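Local coordinates for hemerythrin-like domain-containing protein (Streptococcus mutans, PDB 2QKP) that is of unknown function but carries a C-terminal PAS domain, a fold that commonly senses small ligands or signals, and pairs with a second copy of itself, at residues A[30-35]-A[41-46]; A[95-100]-A[106-111]. One frame throughout, in Å; residues are numbered along the deposited sequence.

Interaction 1 (A[30-35]-A[41-46]); sequences LEITFV and FQYYND
Asn45 grips the backbone of the segment 30-35 at Leu30 and Ile32 with both ends of its side-chain amide. Its CB leads toward the segment 30-35, and with chi1 at 66° CG sits between the backbone N and the carbonyl carbon, which folds the amide back toward Leu30 and Ile32. Asn45 CG lies 3.6 Å from Ile32 N. From there OD1 accepts the N-H of Ile32, 2.9 Å from Ile32 N to Asn45 OD1; that bond is almost straight at hydrogen, although the donor stands above the carbonyl plane of the amide. Asn45 ND2 turns the other way and donates to Leu30 O over 2.9 Å, with the acceptor close to the amide plane. A second acceptor for ND2, Leu25 O on helix 18-27, helps fix the rotation of the group. Ile32 crosses this amide at about a right angle, its CD1 3.8 Å from Asn45 ND2.

Beyond the amide the pairing is antiparallel. Asn45 N donates to Ile32 O, Phe34 N to Tyr43 O and Gln42 N to Phe34 O. Ile32 CG2 approaches the edge of the Tyr43 ring, 3.9 Å from CE2, and Phe34 CB meets the same ring near its plane. On the other face of the sheet Phe41 CE2 lies 3.7 Å from Thr33 CB. The Phe34 ring and the Gln42 amide run side by side, their planes nearly perpendicular. Gln42 NE2 only lies at the ring edge; its hydrogen bonds go to Tyr15 O and Gln20 OE1 of the second subunit, while Gln42 OE1 accepts from Asn36 ND2. Two residues, Gln42 and Tyr43, stand opposite the single Phe34, a classic beta bulge within the hairpin that opens the PAS fold.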
loop_
_atom_site.group_PDB
_atom_site.type_symbol
_atom_site.label_atom_id
_atom_site.label_comp_id
_atom_site.label_asym_id
_atom_site.label_seq_id
_atom_site.Cartn_x
_atom_site.Cartn_y
_atom_site.Cartn_z
ATOM N N LEU A 30 -5.465 0.709 3.476
ATOM C CA LEU A 30 -5.951 -0.444 2.715
ATOM C C LEU A 30 -5.964 -1.654 3.624
ATOM O O LEU A 30 -5.077 -1.786 4.460
ATOM C CB LEU A 30 -5.003 -0.765 1.554
ATOM C CG LEU A 30 -4.726 0.346 0.538
ATOM C CD1 LEU A 30 -3.503 0.058 -0.358
ATOM C CD2 LEU A 30 -5.970 0.566 -0.322
ATOM N N GLU A 31 -6.957 -2.525 3.459
ATOM C CA GLU A 31 -6.941 -3.849 4.079
ATOM C C GLU A 31 -6.290 -4.724 3.017
ATOM O O GLU A 31 -6.815 -4.834 1.906
ATOM C CB GLU A 31 -8.370 -4.366 4.363
ATOM C CG GLU A 31 -9.126 -3.599 5.429
ATOM C CD GLU A 31 -10.565 -4.086 5.596
ATOM O OE1 GLU A 31 -10.926 -5.224 5.149
ATOM O OE2 GLU A 31 -11.326 -3.337 6.202
ATOM N N ILE A 32 -5.151 -5.332 3.358
ATOM C CA ILE A 32 -4.341 -6.070 2.371
ATOM C C ILE A 32 -4.346 -7.529 2.772
ATOM O O ILE A 32 -4.234 -7.852 3.965
ATOM C CB ILE A 32 -2.908 -5.520 2.376
ATOM C CG1 ILE A 32 -2.961 -4.036 1.950
ATOM C CG2 ILE A 32 -1.897 -6.343 1.468
ATOM C CD1 ILE A 32 -1.623 -3.310 2.052
ATOM N N THR A 33 -4.482 -8.415 1.792
ATOM C CA THR A 33 -4.276 -9.850 2.058
ATOM C C THR A 33 -3.412 -10.398 0.940
ATOM O O THR A 33 -3.441 -9.878 -0.176
ATOM C CB THR A 33 -5.589 -10.703 2.164
ATOM O OG1 THR A 33 -6.112 -10.951 0.854
ATOM C CG2 THR A 33 -6.658 -10.033 3.047
ATOM N N PHE A 34 -2.634 -11.433 1.230
ATOM C CA PHE A 34 -1.800 -12.021 0.197
ATOM C C PHE A 34 -1.940 -13.530 0.251
ATOM O O PHE A 34 -1.824 -14.123 1.308
ATOM C CB PHE A 34 -0.341 -11.625 0.412
ATOM C CG PHE A 34 0.601 -12.305 -0.502
ATOM C CD1 PHE A 34 0.599 -12.007 -1.879
ATOM C CD2 PHE A 34 1.509 -13.238 -0.009
ATOM C CE1 PHE A 34 1.511 -12.622 -2.751
ATOM C CE2 PHE A 34 2.413 -13.885 -0.881
ATOM C CZ PHE A 34 2.410 -13.580 -2.249
ATOM N N VAL A 35 -2.176 -14.121 -0.913
ATOM C CA VAL A 35 -2.237 -15.582 -1.078
ATOM C C VAL A 35 -1.088 -15.987 -2.000
ATOM O O VAL A 35 -0.909 -15.388 -3.068
ATOM C CB VAL A 35 -3.606 -15.983 -1.692
ATOM C CG1 VAL A 35 -3.639 -17.473 -2.005
ATOM C CG2 VAL A 35 -4.746 -15.599 -0.766
ATOM N N PHE A 41 -3.236 -18.760 2.033
ATOM C CA PHE A 41 -3.468 -17.429 2.620
ATOM C C PHE A 41 -2.373 -17.227 3.660
ATOM O O PHE A 41 -2.369 -17.897 4.713
ATOM C CB PHE A 41 -4.882 -17.363 3.209
ATOM C CG PHE A 41 -5.176 -16.108 3.994
ATOM C CD1 PHE A 41 -5.859 -16.182 5.190
ATOM C CD2 PHE A 41 -4.780 -14.855 3.534
ATOM C CE1 PHE A 41 -6.146 -15.039 5.937
ATOM C CE2 PHE A 41 -5.057 -13.707 4.276
ATOM C CZ PHE A 41 -5.751 -13.795 5.471
ATOM N N GLN A 42 -1.405 -16.361 3.351
ATOM C CA GLN A 42 -0.216 -16.205 4.200
ATOM C C GLN A 42 -0.315 -15.040 5.146
ATOM O O GLN A 42 0.300 -15.036 6.209
ATOM C CB GLN A 42 0.999 -15.868 3.341
ATOM C CG GLN A 42 1.816 -17.009 2.877
ATOM C CD GLN A 42 3.088 -16.566 2.197
ATOM O OE1 GLN A 42 3.556 -17.224 1.276
ATOM N NE2 GLN A 42 3.680 -15.468 2.660
ATOM N N TYR A 43 -1.012 -13.985 4.721
ATOM C CA TYR A 43 -0.758 -12.673 5.316
ATOM C C TYR A 43 -1.925 -11.715 5.169
ATOM O O TYR A 43 -2.547 -11.661 4.101
ATOM C CB TYR A 43 0.467 -12.064 4.610
ATOM C CG TYR A 43 0.618 -10.562 4.822
ATOM C CD1 TYR A 43 1.237 -10.059 5.982
ATOM C CD2 TYR A 43 0.147 -9.647 3.873
ATOM C CE1 TYR A 43 1.404 -8.673 6.194
ATOM C CE2 TYR A 43 0.283 -8.260 4.083
ATOM C CZ TYR A 43 0.900 -7.787 5.251
ATOM O OH TYR A 43 1.051 -6.443 5.408
ATOM N N TYR A 44 -2.204 -10.945 6.218
ATOM C CA TYR A 44 -3.029 -9.740 6.067
ATOM C C TYR A 44 -2.462 -8.690 6.978
ATOM O O TYR A 44 -1.847 -9.014 7.987
ATOM C CB TYR A 44 -4.531 -9.995 6.294
ATOM C CG TYR A 44 -4.963 -10.454 7.712
ATOM C CD1 TYR A 44 -5.651 -9.578 8.578
ATOM C CD2 TYR A 44 -4.749 -11.758 8.138
ATOM C CE1 TYR A 44 -6.081 -10.004 9.851
ATOM C CE2 TYR A 44 -5.195 -12.194 9.418
ATOM C CZ TYR A 44 -5.856 -11.310 10.249
ATOM O OH TYR A 44 -6.273 -11.758 11.510
ATOM N N ASN A 45 -2.596 -7.429 6.589
ATOM C CA ASN A 45 -1.933 -6.361 7.343
ATOM C C ASN A 45 -2.711 -6.060 8.632
ATOM O O ASN A 45 -3.804 -6.584 8.840
ATOM C CB ASN A 45 -1.680 -5.100 6.477
ATOM C CG ASN A 45 -2.929 -4.412 6.029
ATOM O OD1 ASN A 45 -4.027 -4.988 5.973
ATOM N ND2 ASN A 45 -2.770 -3.130 5.675
ATOM N N ASP A 46 -2.117 -5.264 9.508
ATOM C CA ASP A 46 -2.818 -4.822 10.717
ATOM C C ASP A 46 -3.172 -3.333 10.564
ATOM O O ASP A 46 -2.504 -2.460 11.138
ATOM C CB ASP A 46 -1.929 -5.079 11.945
ATOM C CG ASP A 46 -2.625 -4.758 13.245
ATOM O OD1 ASP A 46 -3.838 -5.067 13.356
ATOM O OD2 ASP A 46 -1.950 -4.187 14.140
#

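Interaction 2 (A[95-100]-A[106-111]); sequences MWFQSE and VYVTYA
Phe97 and Val106 lie side by side and point the same way, the valine set against one face of the phenyl ring. Val106 CB stands 3.9 Å from the Phe97 ring centroid and 19° off its normal, a CH-pi contact, while CG1 and CG2 reach toward CE2 and CE1 of the ring. A chi1 of 61° brings the Phe97 ring back over its partner, and CE2 also comes within 4.1 Å of Val108 CG2. Further along this face the Met95 chain bends at chi2 and chi3, which carries SD to the edge of the Tyr110 ring, 3.6 Å from CE2, in a Met-aromatic contact. On the opposite face Trp96 and Tyr107 run alongside one another with planes only 9° apart, but slid so far that they barely overlap; Trp96 CE3 to Tyr107 CE1 is 3.6 Å. Two pairs of backbone bonds, Met95 with Val108 and Phe97 with Val106, hold the strands, and Val108 N to Met95 O is 2.7 Å.

Strand 92-99 is one of the two edge strands of the sheet within this chain, strand 104-114 pairs on its other side with strand 120-129, Phe55 covers Phe97 and Val108, and Leu136 of the second subunit packs on Trp96 and Tyr107.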
loop_
_atom_site.group_PDB
_atom_site.type_symbol
_atom_site.label_atom_id
_atom_site.label_comp_id
_atom_site.label_asym_id
_atom_site.label_seq_id
_atom_site.Cartn_x
_atom_site.Cartn_y
_atom_site.Cartn_z
ATOM N N MET A 95 -13.917 -4.797 -7.961
ATOM C CA MET A 95 -15.330 -4.713 -7.633
ATOM C C MET A 95 -15.591 -3.576 -6.635
ATOM O O MET A 95 -14.695 -3.138 -5.912
ATOM C CB MET A 95 -15.896 -6.076 -7.155
ATOM C CG MET A 95 -14.980 -7.027 -6.425
ATOM S SD MET A 95 -13.705 -7.921 -7.354
ATOM C CE MET A 95 -14.523 -9.473 -7.761
ATOM N N TRP A 96 -16.824 -3.072 -6.612
ATOM C CA TRP A 96 -17.138 -2.005 -5.674
ATOM C C TRP A 96 -18.608 -2.110 -5.277
ATOM O O TRP A 96 -19.428 -2.643 -6.043
ATOM C CB TRP A 96 -16.844 -0.627 -6.265
ATOM C CG TRP A 96 -17.456 -0.366 -7.622
ATOM C CD1 TRP A 96 -18.700 0.155 -7.894
ATOM C CD2 TRP A 96 -16.833 -0.589 -8.885
ATOM N NE1 TRP A 96 -18.887 0.256 -9.258
ATOM C CE2 TRP A 96 -17.752 -0.187 -9.890
ATOM C CE3 TRP A 96 -15.603 -1.110 -9.272
ATOM C CZ2 TRP A 96 -17.462 -0.305 -11.250
ATOM C CZ3 TRP A 96 -15.306 -1.190 -10.613
ATOM C CH2 TRP A 96 -16.233 -0.794 -11.594
ATOM N N PHE A 97 -18.910 -1.630 -4.082
ATOM C CA PHE A 97 -20.249 -1.744 -3.505
ATOM C C PHE A 97 -20.377 -0.810 -2.325
ATOM O O PHE A 97 -19.382 -0.444 -1.694
ATOM C CB PHE A 97 -20.530 -3.195 -3.060
ATOM C CG PHE A 97 -19.594 -3.718 -1.990
ATOM C CD1 PHE A 97 -19.898 -3.567 -0.631
ATOM C CD2 PHE A 97 -18.420 -4.379 -2.335
ATOM C CE1 PHE A 97 -19.039 -4.064 0.373
ATOM C CE2 PHE A 97 -17.558 -4.877 -1.345
ATOM C CZ PHE A 97 -17.865 -4.713 0.007
ATOM N N GLN A 98 -21.623 -0.437 -2.018
ATOM C CA GLN A 98 -21.938 0.387 -0.864
ATOM C C GLN A 98 -22.000 -0.499 0.378
ATOM O O GLN A 98 -22.572 -1.588 0.329
ATOM C CB GLN A 98 -23.309 1.027 -1.064
ATOM C CG GLN A 98 -23.315 2.237 -1.930
ATOM C CD GLN A 98 -22.967 3.486 -1.169
ATOM O OE1 GLN A 98 -22.767 4.552 -1.761
ATOM N NE2 GLN A 98 -22.887 3.370 0.157
ATOM N N SER A 99 -21.393 -0.049 1.472
ATOM C CA SER A 99 -21.546 -0.711 2.759
ATOM C C SER A 99 -22.160 0.282 3.734
ATOM O O SER A 99 -21.454 1.110 4.300
ATOM C CB SER A 99 -20.197 -1.201 3.290
ATOM O OG SER A 99 -20.352 -1.762 4.592
ATOM N N GLU A 100 -23.473 0.213 3.921
ATOM C CA GLU A 100 -24.134 1.090 4.893
ATOM C C GLU A 100 -23.727 0.742 6.337
ATOM O O GLU A 100 -23.594 1.639 7.173
ATOM C CB GLU A 100 -25.658 1.083 4.717
ATOM C CG GLU A 100 -26.160 1.715 3.405
ATOM C CD GLU A 100 -25.982 3.232 3.344
ATOM O OE1 GLU A 100 -24.880 3.728 3.674
ATOM O OE2 GLU A 100 -26.938 3.937 2.942
ATOM N N VAL A 106 -16.959 0.741 -0.782
ATOM C CA VAL A 106 -15.792 -0.132 -0.800
ATOM C C VAL A 106 -15.331 -0.384 -2.226
ATOM O O VAL A 106 -16.146 -0.697 -3.102
ATOM C CB VAL A 106 -16.147 -1.481 -0.107
ATOM C CG1 VAL A 106 -14.936 -2.452 -0.103
ATOM C CG2 VAL A 106 -16.638 -1.233 1.342
ATOM N N TYR A 107 -14.023 -0.251 -2.466
ATOM C CA TYR A 107 -13.454 -0.585 -3.769
ATOM C C TYR A 107 -12.415 -1.682 -3.551
ATOM O O TYR A 107 -11.490 -1.509 -2.743
ATOM C CB TYR A 107 -12.746 0.656 -4.329
ATOM C CG TYR A 107 -12.226 0.489 -5.742
ATOM C CD1 TYR A 107 -13.067 0.683 -6.834
ATOM C CD2 TYR A 107 -10.886 0.182 -5.994
ATOM C CE1 TYR A 107 -12.600 0.553 -8.141
ATOM C CE2 TYR A 107 -10.412 0.029 -7.311
ATOM C CZ TYR A 107 -11.273 0.238 -8.373
ATOM O OH TYR A 107 -10.816 0.137 -9.682
ATOM N N VAL A 108 -12.581 -2.804 -4.259
ATOM C CA VAL A 108 -11.805 -4.018 -4.016
ATOM C C VAL A 108 -10.959 -4.277 -5.237
ATOM O O VAL A 108 -11.440 -4.192 -6.366
ATOM C CB VAL A 108 -12.738 -5.250 -3.786
ATOM C CG1 VAL A 108 -11.929 -6.489 -3.491
ATOM C CG2 VAL A 108 -13.704 -5.000 -2.648
ATOM N N THR A 109 -9.690 -4.587 -5.017
ATOM C CA THR A 109 -8.860 -5.015 -6.142
ATOM C C THR A 109 -8.179 -6.331 -5.829
ATOM O O THR A 109 -7.618 -6.502 -4.750
ATOM C CB THR A 109 -7.745 -3.996 -6.429
ATOM O OG1 THR A 109 -8.316 -2.719 -6.691
ATOM C CG2 THR A 109 -6.879 -4.449 -7.607
ATOM N N TYR A 110 -8.234 -7.257 -6.788
ATOM C CA TYR A 110 -7.411 -8.461 -6.771
ATOM C C TYR A 110 -6.384 -8.302 -7.854
ATOM O O TYR A 110 -6.749 -8.087 -9.032
ATOM C CB TYR A 110 -8.250 -9.683 -7.137
ATOM C CG TYR A 110 -9.279 -10.055 -6.121
ATOM C CD1 TYR A 110 -8.969 -10.986 -5.126
ATOM C CD2 TYR A 110 -10.558 -9.520 -6.168
ATOM C CE1 TYR A 110 -9.917 -11.370 -4.163
ATOM C CE2 TYR A 110 -11.538 -9.899 -5.191
ATOM C CZ TYR A 110 -11.188 -10.824 -4.202
ATOM O OH TYR A 110 -12.087 -11.271 -3.228
ATOM N N ALA A 111 -5.102 -8.400 -7.490
ATOM C CA ALA A 111 -4.031 -8.159 -8.425
ATOM C C ALA A 111 -3.075 -9.322 -8.523
ATOM O O ALA A 111 -2.770 -9.937 -7.515
ATOM C CB ALA A 111 -3.268 -6.876 -8.008
#

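Overall arrangement
Interactions 1 and 2 are the two outer hairpins of one five-stranded antiparallel sheet with order 2-1-5-4-3, the topology of a PAS domain. Strand 120-129 lies between them, bonded to strand 31-36 on one side and to strand 104-114 on the other, so the contacts do not touch: their centres are about 16 Å apart and their nearest atoms about 6 Å. The hairpin of interaction 1 is complete before that of interaction 2 begins, with helix 72-86 falling between them in the chain. Interaction 1 is wholly buried, whereas interaction 2 is partly exposed. Both reach the second subunit, interaction 1 around Gln42 and interaction 2 where Tyr107 meets Phe133 of that subunit edge-to-face.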